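Local coordinates for protein putative alcohol dehydrogenase (Sinorhizobium meliloti, PDB 4J6F) that probably oxidises alcohols with a nicotinamide cofactor, as a member of the medium-chain dehydrogenase/reductase family, and may bind zinc, at residues A[32-37]-A[54-59]; A[135-140]-A[170-175]; A[297-302]-A[322-327]. All blocks are in the same frame, centred on the assembly; numbering follows the deposited sequence.

Contact 1. Residues A[32-37]-A[54-59]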
ATOM      1  N   LYS A  32     -50.033   2.785   1.194  1.00 45.34           N
ATOM      2  CA  LYS A  32     -49.491   3.961   0.510  1.00 45.71           C
ATOM      3  C   LYS A  32     -48.483   4.739   1.376  1.00 45.53           C
ATOM      4  O   LYS A  32     -47.629   5.461   0.851  1.00 47.34           O
ATOM      5  CB  LYS A  32     -50.608   4.858  -0.049  1.00 48.48           C
ATOM      6  CG  LYS A  32     -51.555   4.184  -1.058  1.00 54.01           C
ATOM      7  CD  LYS A  32     -50.855   3.586  -2.291  1.00 56.30           C
ATOM      8  CE  LYS A  32     -51.693   3.657  -3.568  1.00 58.70           C
ATOM      9  NZ  LYS A  32     -53.076   3.105  -3.431  1.00 62.15           N
ATOM     10  N   THR A  33     -48.567   4.578   2.695  1.00 42.73           N
ATOM     11  CA  THR A  33     -47.542   5.110   3.591  1.00 40.51           C
ATOM     12  C   THR A  33     -46.975   3.996   4.479  1.00 40.87           C
ATOM     13  O   THR A  33     -47.596   2.943   4.653  1.00 41.12           O
ATOM     14  CB  THR A  33     -48.052   6.300   4.445  1.00 38.97           C
ATOM     15  OG1 THR A  33     -49.102   5.865   5.315  1.00 37.89           O
ATOM     16  CG2 THR A  33     -48.555   7.442   3.562  1.00 38.69           C
HETATM   17  N   MSE A  34     -45.790   4.231   5.034  1.00 41.45           N
HETATM   18  CA  MSE A  34     -45.115   3.221   5.851  1.00 41.28           C
HETATM   19  C   MSE A  34     -44.356   3.834   7.004  1.00 39.81           C
HETATM   20  O   MSE A  34     -44.201   5.063   7.113  1.00 38.20           O
HETATM   21  CB  MSE A  34     -44.143   2.425   4.981  1.00 42.58           C
HETATM   22  CG  MSE A  34     -43.137   3.360   4.311  1.00 46.52           C
HETATM   23 SE   MSE A  34     -41.646   2.344   3.521  1.00 49.31          SE
HETATM   24  CE  MSE A  34     -40.580   3.772   2.679  1.00 46.37           C
ATOM     25  N   THR A  35     -43.878   2.946   7.870  1.00 38.41           N
ATOM     26  CA  THR A  35     -43.027   3.288   8.992  1.00 38.21           C
ATOM     27  C   THR A  35     -41.571   3.189   8.552  1.00 37.79           C
ATOM     28  O   THR A  35     -41.202   2.278   7.803  1.00 39.14           O
ATOM     29  CB  THR A  35     -43.301   2.315  10.149  1.00 39.60           C
ATOM     30  OG1 THR A  35     -44.617   2.559  10.655  1.00 43.10           O
ATOM     31  CG2 THR A  35     -42.325   2.496  11.263  1.00 39.06           C
ATOM     32  N   ALA A  36     -40.750   4.141   8.987  1.00 36.48           N
ATOM     33  CA  ALA A  36     -39.321   4.130   8.671  1.00 35.51           C
ATOM     34  C   ALA A  36     -38.570   5.000   9.644  1.00 36.46           C
ATOM     35  O   ALA A  36     -39.126   5.963  10.187  1.00 37.55           O
ATOM     36  CB  ALA A  36     -39.061   4.614   7.251  1.00 33.96           C
ATOM     37  N   VAL A  37     -37.304   4.655   9.862  1.00 35.52           N
ATOM     38  CA  VAL A  37     -36.420   5.488  10.654  1.00 33.34           C
ATOM     39  C   VAL A  37     -35.675   6.382   9.685  1.00 33.07           C
ATOM     40  O   VAL A  37     -34.976   5.897   8.799  1.00 31.77           O
ATOM     41  CB  VAL A  37     -35.467   4.652  11.517  1.00 30.28           C
ATOM     42  CG1 VAL A  37     -34.365   5.529  12.092  1.00 29.89           C
ATOM     43  CG2 VAL A  37     -36.245   3.945  12.621  1.00 28.68           C
ATOM     44  N   VAL A  54     -44.465   7.741   5.930  1.00 48.88           N
ATOM     45  CA  VAL A  54     -43.468   8.004   4.903  1.00 45.12           C
ATOM     46  C   VAL A  54     -43.929   7.372   3.600  1.00 43.18           C
ATOM     47  O   VAL A  54     -44.386   6.240   3.602  1.00 41.47           O
ATOM     48  CB  VAL A  54     -42.136   7.351   5.304  1.00 42.86           C
ATOM     49  CG1 VAL A  54     -41.024   7.733   4.347  1.00 41.76           C
ATOM     50  CG2 VAL A  54     -41.778   7.714   6.729  1.00 42.57           C
ATOM     51  N   PRO A  55     -43.841   8.088   2.485  1.00 41.50           N
ATOM     52  CA  PRO A  55     -44.358   7.499   1.246  1.00 40.54           C
ATOM     53  C   PRO A  55     -43.686   6.162   0.939  1.00 40.26           C
ATOM     54  O   PRO A  55     -42.461   6.049   1.052  1.00 39.56           O
ATOM     55  CB  PRO A  55     -44.003   8.541   0.169  1.00 38.83           C
ATOM     56  CG  PRO A  55     -43.753   9.811   0.905  1.00 39.26           C
ATOM     57  CD  PRO A  55     -43.225   9.413   2.255  1.00 40.03           C
ATOM     58  N   VAL A  56     -44.492   5.157   0.591  1.00 39.35           N
ATOM     59  CA  VAL A  56     -43.979   3.875   0.126  1.00 36.19           C
ATOM     60  C   VAL A  56     -43.497   4.124  -1.291  1.00 36.07           C
ATOM     61  O   VAL A  56     -44.236   4.683  -2.096  1.00 36.08           O
ATOM     62  CB  VAL A  56     -45.069   2.777   0.140  1.00 34.86           C
ATOM     63  CG1 VAL A  56     -44.635   1.548  -0.660  1.00 33.87           C
ATOM     64  CG2 VAL A  56     -45.413   2.386   1.569  1.00 33.95           C
ATOM     65  N   PRO A  57     -42.245   3.745  -1.597  1.00 36.33           N
ATOM     66  CA  PRO A  57     -41.754   4.043  -2.949  1.00 37.07           C
ATOM     67  C   PRO A  57     -42.442   3.178  -3.994  1.00 39.77           C
ATOM     68  O   PRO A  57     -42.950   2.101  -3.673  1.00 39.95           O
ATOM     69  CB  PRO A  57     -40.257   3.736  -2.866  1.00 34.06           C
ATOM     70  CG  PRO A  57     -40.108   2.819  -1.702  1.00 33.27           C
ATOM     71  CD  PRO A  57     -41.218   3.122  -0.743  1.00 33.81           C
ATOM     72  N   ALA A  58     -42.488   3.675  -5.224  1.00 43.12           N
ATOM     73  CA  ALA A  58     -43.068   2.934  -6.340  1.00 45.14           C
ATOM     74  C   ALA A  58     -41.928   2.419  -7.208  1.00 47.57           C
ATOM     75  O   ALA A  58     -41.121   3.220  -7.690  1.00 52.01           O
ATOM     76  CB  ALA A  58     -43.991   3.829  -7.155  1.00 44.21           C
ATOM     77  N   PRO A  59     -41.847   1.086  -7.411  1.00 44.21           N
ATOM     78  CA  PRO A  59     -40.760   0.548  -8.235  1.00 42.44           C
ATOM     79  C   PRO A  59     -40.764   1.161  -9.637  1.00 44.07           C
ATOM     80  O   PRO A  59     -41.771   1.086 -10.355  1.00 44.99           O
ATOM     81  CB  PRO A  59     -41.054  -0.954  -8.283  1.00 40.70           C
ATOM     82  CG  PRO A  59     -42.511  -1.065  -7.964  1.00 42.46           C
ATOM     83  CD  PRO A  59     -42.775   0.030  -6.974  1.00 43.00           C
TER

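Contact 2. Residues A[135-140]-A[170-175]. With GOL (glycerol), chain C.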
HETATM    1  N   MSE A 135     -32.088 -11.446  -0.729  1.00 33.52           N
HETATM    2  CA  MSE A 135     -31.036 -10.725  -0.055  1.00 35.42           C
HETATM    3  C   MSE A 135     -30.606  -9.634  -0.986  1.00 32.36           C
HETATM    4  O   MSE A 135     -30.229  -9.906  -2.126  1.00 33.82           O
HETATM    5  CB  MSE A 135     -29.896 -11.698   0.133  1.00 42.69           C
HETATM    6  CG  MSE A 135     -28.839 -11.119   1.056  1.00 51.18           C
HETATM    7 SE   MSE A 135     -27.271 -12.291   0.908  1.00 57.96          SE
HETATM    8  CE  MSE A 135     -25.903 -10.899   0.665  1.00 59.52           C
ATOM      9  N   VAL A 136     -30.682  -8.392  -0.515  1.00 28.78           N
ATOM     10  CA  VAL A 136     -30.284  -7.222  -1.294  1.00 27.76           C
ATOM     11  C   VAL A 136     -28.764  -7.072  -1.371  1.00 29.72           C
ATOM     12  O   VAL A 136     -28.076  -7.120  -0.347  1.00 31.07           O
ATOM     13  CB  VAL A 136     -30.855  -5.943  -0.664  1.00 27.02           C
ATOM     14  CG1 VAL A 136     -30.248  -4.703  -1.300  1.00 26.89           C
ATOM     15  CG2 VAL A 136     -32.366  -5.923  -0.792  1.00 28.02           C
ATOM     16  N   ASP A 137     -28.241  -6.883  -2.579  1.00 30.53           N
ATOM     17  CA  ASP A 137     -26.868  -6.419  -2.735  1.00 30.17           C
ATOM     18  C   ASP A 137     -26.918  -4.900  -2.626  1.00 31.05           C
ATOM     19  O   ASP A 137     -27.466  -4.230  -3.493  1.00 32.90           O
ATOM     20  CB  ASP A 137     -26.298  -6.841  -4.087  1.00 30.38           C
ATOM     21  CG  ASP A 137     -24.952  -6.195  -4.390  1.00 31.68           C
ATOM     22  OD1 ASP A 137     -24.430  -5.415  -3.556  1.00 31.61           O
ATOM     23  OD2 ASP A 137     -24.410  -6.472  -5.478  1.00 32.63           O
ATOM     24  N   PHE A 138     -26.348  -4.355  -1.562  1.00 30.32           N
ATOM     25  CA  PHE A 138     -26.464  -2.925  -1.293  1.00 30.79           C
ATOM     26  C   PHE A 138     -25.700  -2.027  -2.290  1.00 31.24           C
ATOM     27  O   PHE A 138     -25.884  -0.807  -2.284  1.00 32.60           O
ATOM     28  CB  PHE A 138     -26.097  -2.611   0.182  1.00 30.62           C
ATOM     29  CG  PHE A 138     -24.611  -2.568   0.469  1.00 31.88           C
ATOM     30  CD1 PHE A 138     -23.760  -3.612   0.085  1.00 31.67           C
ATOM     31  CD2 PHE A 138     -24.058  -1.486   1.147  1.00 33.74           C
ATOM     32  CE1 PHE A 138     -22.399  -3.571   0.366  1.00 30.47           C
ATOM     33  CE2 PHE A 138     -22.688  -1.438   1.434  1.00 33.95           C
ATOM     34  CZ  PHE A 138     -21.858  -2.488   1.049  1.00 31.05           C
ATOM     35  N   SER A 139     -24.866  -2.623  -3.147  1.00 29.52           N
ATOM     36  CA  SER A 139     -23.956  -1.850  -4.011  1.00 29.69           C
ATOM     37  C   SER A 139     -24.646  -1.078  -5.113  1.00 31.63           C
ATOM     38  O   SER A 139     -25.526  -1.614  -5.782  1.00 34.67           O
ATOM     39  CB  SER A 139     -22.938  -2.758  -4.668  1.00 30.83           C
ATOM     40  OG  SER A 139     -22.263  -3.524  -3.703  1.00 33.60           O
ATOM     41  N   ILE A 140     -24.255   0.183  -5.288  1.00 30.26           N
ATOM     42  CA  ILE A 140     -24.549   0.919  -6.523  1.00 30.01           C
ATOM     43  C   ILE A 140     -23.205   1.025  -7.226  1.00 30.78           C
ATOM     44  O   ILE A 140     -22.320   1.711  -6.752  1.00 33.50           O
ATOM     45  CB  ILE A 140     -25.123   2.321  -6.262  1.00 27.37           C
ATOM     46  CG1 ILE A 140     -26.321   2.236  -5.329  1.00 29.30           C
ATOM     47  CG2 ILE A 140     -25.511   2.997  -7.567  1.00 25.83           C
ATOM     48  CD1 ILE A 140     -26.627   3.553  -4.641  1.00 31.14           C
ATOM     49  N   ALA A 170     -33.849  -4.751  -9.885  1.00 32.38           N
ATOM     50  CA  ALA A 170     -34.031  -6.199  -9.948  1.00 32.00           C
ATOM     51  C   ALA A 170     -32.738  -7.005  -9.810  1.00 31.49           C
ATOM     52  O   ALA A 170     -32.694  -7.929  -9.000  1.00 31.64           O
ATOM     53  CB  ALA A 170     -34.779  -6.594 -11.210  1.00 33.27           C
ATOM     54  N   GLU A 171     -31.692  -6.660 -10.566  1.00 32.35           N
ATOM     55  CA  GLU A 171     -30.388  -7.375 -10.472  1.00 35.20           C
ATOM     56  C   GLU A 171     -29.864  -7.458  -9.043  1.00 34.70           C
ATOM     57  O   GLU A 171     -29.098  -8.363  -8.716  1.00 37.24           O
ATOM     58  CB  GLU A 171     -29.267  -6.758 -11.338  1.00 38.39           C
ATOM     59  CG  GLU A 171     -29.686  -6.073 -12.626  1.00 45.42           C
ATOM     60  CD  GLU A 171     -30.241  -4.682 -12.376  1.00 52.78           C
ATOM     61  OE1 GLU A 171     -29.428  -3.738 -12.208  1.00 53.45           O
ATOM     62  OE2 GLU A 171     -31.492  -4.537 -12.345  1.00 56.13           O
ATOM     63  N   ASN A 172     -30.260  -6.512  -8.200  1.00 32.72           N
ATOM     64  CA  ASN A 172     -29.746  -6.471  -6.836  1.00 34.54           C
ATOM     65  C   ASN A 172     -30.521  -7.319  -5.811  1.00 35.46           C
ATOM     66  O   ASN A 172     -30.086  -7.465  -4.657  1.00 37.13           O
ATOM     67  CB  ASN A 172     -29.554  -5.019  -6.362  1.00 34.95           C
ATOM     68  CG  ASN A 172     -28.322  -4.361  -6.983  1.00 34.88           C
ATOM     69  OD1 ASN A 172     -28.272  -4.113  -8.196  1.00 35.98           O
ATOM     70  ND2 ASN A 172     -27.318  -4.082  -6.152  1.00 32.33           N
ATOM     71  N   ALA A 173     -31.650  -7.879  -6.239  1.00 32.02           N
ATOM     72  CA  ALA A 173     -32.447  -8.730  -5.384  1.00 30.80           C
ATOM     73  C   ALA A 173     -32.091 -10.186  -5.663  1.00 31.88           C
ATOM     74  O   ALA A 173     -32.510 -10.748  -6.674  1.00 34.07           O
ATOM     75  CB  ALA A 173     -33.929  -8.468  -5.617  1.00 30.53           C
ATOM     76  N   HIS A 174     -31.317 -10.796  -4.775  1.00 31.12           N
ATOM     77  CA  HIS A 174     -30.839 -12.150  -5.025  1.00 34.74           C
ATOM     78  C   HIS A 174     -31.622 -13.226  -4.299  1.00 39.19           C
ATOM     79  O   HIS A 174     -31.900 -13.129  -3.098  1.00 40.37           O
ATOM     80  CB  HIS A 174     -29.359 -12.273  -4.695  1.00 36.13           C
ATOM     81  CG  HIS A 174     -28.490 -11.481  -5.611  1.00 39.83           C
ATOM     82  ND1 HIS A 174     -27.857 -12.038  -6.702  1.00 42.71           N
ATOM     83  CD2 HIS A 174     -28.186 -10.162  -5.628  1.00 41.97           C
ATOM     84  CE1 HIS A 174     -27.188 -11.097  -7.346  1.00 45.37           C
ATOM     85  NE2 HIS A 174     -27.368  -9.951  -6.713  1.00 46.51           N
ATOM     86  N   VAL A 175     -31.985 -14.259  -5.044  1.00 38.45           N
ATOM     87  CA  VAL A 175     -32.589 -15.411  -4.435  1.00 38.39           C
ATOM     88  C   VAL A 175     -31.439 -16.337  -4.076  1.00 42.00           C
ATOM     89  O   VAL A 175     -30.701 -16.787  -4.952  1.00 45.51           O
ATOM     90  CB  VAL A 175     -33.583 -16.100  -5.382  1.00 36.66           C
ATOM     91  CG1 VAL A 175     -34.054 -17.428  -4.793  1.00 36.97           C
ATOM     92  CG2 VAL A 175     -34.758 -15.177  -5.645  1.00 34.45           C
TER
HETATM   93  C1  GOL C 500     -24.615  -8.470 -10.869  1.00 63.32           C
HETATM   94  O1  GOL C 500     -24.965  -7.268 -11.565  1.00 68.78           O
HETATM   95  C2  GOL C 500     -24.525  -8.163  -9.380  1.00 56.89           C
HETATM   96  O2  GOL C 500     -24.486  -9.427  -8.710  1.00 60.30           O
HETATM   97  C3  GOL C 500     -25.724  -7.296  -8.965  1.00 48.39           C
HETATM   98  O3  GOL C 500     -25.958  -7.295  -7.550  1.00 41.06           O

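Contact 3. Residues A[297-302]-A[322-327]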
ATOM      1  N   GLU A 297       7.929  -7.842   3.030  1.00 32.25           N
ATOM      2  CA  GLU A 297       7.138  -8.178   1.822  1.00 32.33           C
ATOM      3  C   GLU A 297       5.694  -8.566   2.139  1.00 33.92           C
ATOM      4  O   GLU A 297       4.975  -9.065   1.273  1.00 35.73           O
ATOM      5  CB  GLU A 297       7.814  -9.253   0.975  1.00 33.19           C
ATOM      6  CG  GLU A 297       9.189  -8.817   0.492  1.00 42.37           C
ATOM      7  CD  GLU A 297       9.869  -9.819  -0.427  1.00 49.14           C
ATOM      8  OE1 GLU A 297      10.208  -9.441  -1.577  1.00 45.99           O
ATOM      9  OE2 GLU A 297      10.071 -10.977   0.008  1.00 55.43           O
ATOM     10  N   GLY A 298       5.284  -8.336   3.386  1.00 31.91           N
ATOM     11  CA  GLY A 298       3.930  -8.613   3.832  1.00 30.60           C
ATOM     12  C   GLY A 298       2.991  -7.503   3.412  1.00 31.89           C
ATOM     13  O   GLY A 298       3.430  -6.442   2.972  1.00 34.75           O
ATOM     14  N   ARG A 299       1.697  -7.796   3.501  1.00 31.39           N
ATOM     15  CA  ARG A 299       0.632  -6.926   3.024  1.00 28.92           C
ATOM     16  C   ARG A 299      -0.345  -6.522   4.118  1.00 30.53           C
ATOM     17  O   ARG A 299      -0.805  -7.346   4.885  1.00 30.04           O
ATOM     18  CB  ARG A 299      -0.137  -7.605   1.900  1.00 25.63           C
ATOM     19  CG  ARG A 299       0.711  -7.994   0.720  1.00 25.17           C
ATOM     20  CD  ARG A 299       1.183  -9.416   0.848  1.00 27.92           C
ATOM     21  NE  ARG A 299       0.118 -10.358   0.556  1.00 30.63           N
ATOM     22  CZ  ARG A 299       0.192 -11.654   0.809  1.00 29.64           C
ATOM     23  NH1 ARG A 299       1.277 -12.150   1.357  1.00 30.15           N
ATOM     24  NH2 ARG A 299      -0.815 -12.445   0.516  1.00 29.06           N
ATOM     25  N   TYR A 300      -0.651  -5.234   4.166  1.00 29.30           N
ATOM     26  CA  TYR A 300      -1.529  -4.672   5.155  1.00 27.27           C
ATOM     27  C   TYR A 300      -2.784  -4.275   4.398  1.00 27.12           C
ATOM     28  O   TYR A 300      -2.709  -3.791   3.263  1.00 30.08           O
ATOM     29  CB  TYR A 300      -0.844  -3.448   5.784  1.00 28.70           C
ATOM     30  CG  TYR A 300      -1.748  -2.577   6.623  1.00 30.20           C
ATOM     31  CD1 TYR A 300      -2.546  -1.589   6.026  1.00 30.79           C
ATOM     32  CD2 TYR A 300      -1.822  -2.743   8.005  1.00 30.65           C
ATOM     33  CE1 TYR A 300      -3.391  -0.798   6.780  1.00 31.18           C
ATOM     34  CE2 TYR A 300      -2.663  -1.945   8.774  1.00 32.53           C
ATOM     35  CZ  TYR A 300      -3.451  -0.980   8.155  1.00 32.77           C
ATOM     36  OH  TYR A 300      -4.293  -0.181   8.900  1.00 33.53           O
ATOM     37  N   THR A 301      -3.938  -4.475   5.008  1.00 24.81           N
ATOM     38  CA  THR A 301      -5.172  -4.072   4.372  1.00 24.67           C
ATOM     39  C   THR A 301      -6.193  -3.542   5.374  1.00 27.09           C
ATOM     40  O   THR A 301      -6.273  -4.027   6.490  1.00 28.32           O
ATOM     41  CB  THR A 301      -5.751  -5.211   3.533  1.00 24.59           C
ATOM     42  OG1 THR A 301      -6.863  -4.718   2.774  1.00 27.07           O
ATOM     43  CG2 THR A 301      -6.179  -6.376   4.415  1.00 23.32           C
ATOM     44  N   THR A 302      -6.960  -2.527   4.981  1.00 28.62           N
ATOM     45  CA  THR A 302      -7.949  -1.920   5.872  1.00 28.97           C
ATOM     46  C   THR A 302      -9.160  -1.379   5.117  1.00 28.88           C
ATOM     47  O   THR A 302      -9.064  -1.015   3.947  1.00 30.94           O
ATOM     48  CB  THR A 302      -7.323  -0.783   6.711  1.00 32.31           C
ATOM     49  OG1 THR A 302      -8.309  -0.210   7.574  1.00 36.81           O
ATOM     50  CG2 THR A 302      -6.774   0.316   5.826  1.00 31.26           C
ATOM     51  N   GLN A 322       9.757  -3.584   2.505  1.00 26.76           N
ATOM     52  CA  GLN A 322       9.107  -3.935   1.232  1.00 25.68           C
ATOM     53  C   GLN A 322       7.598  -4.152   1.363  1.00 25.50           C
ATOM     54  O   GLN A 322       7.051  -4.999   0.648  1.00 28.03           O
ATOM     55  CB  GLN A 322       9.706  -5.215   0.625  1.00 26.28           C
ATOM     56  CG  GLN A 322      11.215  -5.350   0.656  1.00 28.23           C
ATOM     57  CD  GLN A 322      11.911  -4.464  -0.357  1.00 30.26           C
ATOM     58  OE1 GLN A 322      11.269  -3.840  -1.196  1.00 31.93           O
ATOM     59  NE2 GLN A 322      13.234  -4.404  -0.279  1.00 30.66           N
ATOM     60  N   LEU A 323       6.934  -3.409   2.252  1.00 23.07           N
ATOM     61  CA  LEU A 323       5.501  -3.619   2.558  1.00 21.41           C
ATOM     62  C   LEU A 323       4.541  -3.086   1.502  1.00 22.48           C
ATOM     63  O   LEU A 323       4.905  -2.214   0.716  1.00 22.68           O
ATOM     64  CB  LEU A 323       5.137  -3.029   3.928  1.00 19.86           C
ATOM     65  CG  LEU A 323       5.905  -3.560   5.147  1.00 19.95           C
ATOM     66  CD1 LEU A 323       5.346  -3.015   6.452  1.00 19.32           C
ATOM     67  CD2 LEU A 323       5.916  -5.087   5.176  1.00 20.67           C
ATOM     68  N   GLU A 324       3.326  -3.640   1.471  1.00 24.65           N
ATOM     69  CA  GLU A 324       2.200  -3.046   0.739  1.00 26.31           C
ATOM     70  C   GLU A 324       1.119  -2.701   1.732  1.00 28.21           C
ATOM     71  O   GLU A 324       0.775  -3.518   2.599  1.00 28.78           O
ATOM     72  CB  GLU A 324       1.581  -4.016  -0.252  1.00 27.63           C
ATOM     73  CG  GLU A 324       2.556  -4.735  -1.150  1.00 30.98           C
ATOM     74  CD  GLU A 324       1.883  -5.814  -1.977  1.00 34.09           C
ATOM     75  OE1 GLU A 324       0.680  -5.663  -2.306  1.00 34.88           O
ATOM     76  OE2 GLU A 324       2.563  -6.816  -2.305  1.00 33.78           O
ATOM     77  N   LEU A 325       0.573  -1.500   1.593  1.00 28.49           N
ATOM     78  CA  LEU A 325      -0.615  -1.095   2.334  1.00 27.33           C
ATOM     79  C   LEU A 325      -1.752  -0.950   1.351  1.00 25.90           C
ATOM     80  O   LEU A 325      -1.575  -0.329   0.302  1.00 24.83           O
ATOM     81  CB  LEU A 325      -0.376   0.247   3.002  1.00 27.83           C
ATOM     82  CG  LEU A 325       0.103   0.223   4.441  1.00 28.60           C
ATOM     83  CD1 LEU A 325       1.375  -0.585   4.589  1.00 29.66           C
ATOM     84  CD2 LEU A 325       0.298   1.649   4.914  1.00 27.28           C
ATOM     85  N   HIS A 326      -2.907  -1.529   1.678  1.00 26.08           N
ATOM     86  CA  HIS A 326      -4.082  -1.466   0.807  1.00 25.57           C
ATOM     87  C   HIS A 326      -5.265  -0.923   1.547  1.00 25.91           C
ATOM     88  O   HIS A 326      -5.592  -1.392   2.635  1.00 28.15           O
ATOM     89  CB  HIS A 326      -4.459  -2.848   0.289  1.00 28.12           C
ATOM     90  CG  HIS A 326      -3.464  -3.427  -0.661  1.00 30.01           C
ATOM     91  ND1 HIS A 326      -3.316  -2.968  -1.952  1.00 31.38           N
ATOM     92  CD2 HIS A 326      -2.564  -4.424  -0.509  1.00 29.12           C
ATOM     93  CE1 HIS A 326      -2.365  -3.657  -2.556  1.00 30.88           C
ATOM     94  NE2 HIS A 326      -1.891  -4.545  -1.701  1.00 31.03           N
ATOM     95  N   GLY A 327      -5.911   0.065   0.947  1.00 25.22           N
ATOM     96  CA  GLY A 327      -7.193   0.556   1.428  1.00 24.92           C
ATOM     97  C   GLY A 327      -8.268   0.127   0.463  1.00 26.37           C
ATOM     98  O   GLY A 327      -8.043   0.132  -0.747  1.00 28.05           O
TER
HETATM   99  O   HOH W   1       4.839  -8.171  -1.115  1.00 23.16           O

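Contact 1. Residues A[32-37]-A[54-59]
The flat groups here are peptide carbonyls: Val54 N meets Met34 O in the carbonyl plane, Met34 N meets Val54 O at a slight tilt, and Val56 N approaches Lys32 O from above the carbonyl plane, 45° out of it. These bonds define a short antiparallel ladder between strand 33-39, central in a three-stranded sheet, and its edge strand 53-55. Met34 and Val54 form the hydrogen-bonded pair, with N to O distances of 2.8 Å (Met34 N to Val54 O) and 2.9 Å (Val54 N to Met34 O). Thr33 and Pro55 follow as the non-hydrogen-bonded pair, and the 3.2 Å bond from Val56 N to Lys32 O lies just past the strand's end. Met34, a selenomethionine, carries the apolar contact. Its CG sits between the backbone N and carbonyl carbon (chi1 57°), and the extended chain beyond carries CE past Pro55 O to Pro57. The Val56 methyl CG2 lies 3.6 Å from Met34 CB, and on the face of the sheet that holds Met34, Val54 CG2 lies 4.2 Å from Ala36 CB. Tyr165 of strand 165-169 touches both Met34 and Val56. The Met34 and Pro57 side chains cross at about a right angle, with Met34 CE 3.5 Å from Pro57 CD.

Contact 2. Residues A[135-140]-A[170-175]
Asp137 and His174 are joined through a hydroxyl of a glycerol molecule that probably came from the crystallisation liquor. Glycerol O3 gives its hydrogen to Asp137 OD2 at 2.7 Å and accepts one from His174 NE2 at 3.1 Å. The second bond is nearly straight, 175° at the hydrogen, and O3 lies at the edge of the imidazole ring, near its plane. Asp137 OD2 is also bonded to Tyr141 OH, a partner from the protein beside the glycerol. The other oxygen, OD1, closes an Asx turn by accepting Ser139 N from above the carboxylate plane, and it takes Ser139 OG on its syn lone pair, so bonds at both oxygens hold the carboxylate's rotation.

The backbones belong to the GroES-like domain of the medium-chain dehydrogenases. There, strands 133-140 and 173-175 pair antiparallel through a hydrogen-bonded pair, Met135 with His174, and a non-hydrogen-bonded one, Val136 with Ala173. Asp137 N continues the ladder to Asn172 O at 2.8 Å. Beyond that the Asn172 side chain takes over: chi1 (-75°) sets CG beside the backbone N, and the turn at chi2 then points ND2 to Asp137 O, 2.7 Å away and close to the amide plane. Asn172 ND2 also makes a weak bond to Ser139 O at 3.1 Å. Phe336 of helix 333-344 meets the His174 ring, the two planes about 50° apart.

Contact 3. Residues A[297-302]-A[322-327]
Strands 299-302 and 324-327 run parallel, their axes 4.6 Å apart at closest and 16° from aligned, with four successive bridges from Arg299-Glu324 to Thr302-Gly327 and bonds that zigzag as parallel pairing requires, Tyr300 N reaching Glu324 O at 2.7 Å and Tyr300 O receiving His326 N at 2.8 Å. On one face Arg299 and Glu324 lie side by side, with Arg299 CG 3.7 Å from Glu324 CD, but their charged ends part. The arginine bends at chi2 and chi3, forms a salt bridge with Glu208 and donates NE to Ala202 O, while the carboxylate pairs with Arg203. Glu324 OE1 takes His326 NE2 on its anti lone pair at 2.9 Å, and a water links Glu324 OE2 to Glu297 O. On the opposite face Tyr300 CD1 rests 3.6 Å from Leu325 CG, and the tyrosine hydroxyl bonds Asp280. Strand 277-280 flanks 299-302 in the six-stranded parallel sheet of this Rossmann-type domain, and helix 287-293 covers Tyr300 and Leu325 through Phe287. Strand 324-327 is outermost within the chain, yet Glu324, Leu325 and His326 pair antiparallel with a strand of the second subunit, continuing the sheet across the interface between the two subunits as in related alcohol dehydrogenases.

Overall arrangement
The three contacts share no strand and follow one another along the chain. Contact 1, partly buried, lies farthest from the chain's centre and joins an N-terminal strand to an edge strand by main-chain bonds and apolar packing. Contact 2, its centre about 19 Å from that of contact 1, is buried in the mixed sheet and is polar, with a carboxylate and an imidazole bonded to glycerol, and an amide bonded to main-chain carbonyls. Contact 3, in the parallel sheet, is centred about 31 Å from contact 2; contacts 1 and 3 lie on opposite sides of the chain's centre, their centres about 44 Å apart. The first two pair their strands antiparallel; the third is parallel, buried, and alone among them touches the second subunit.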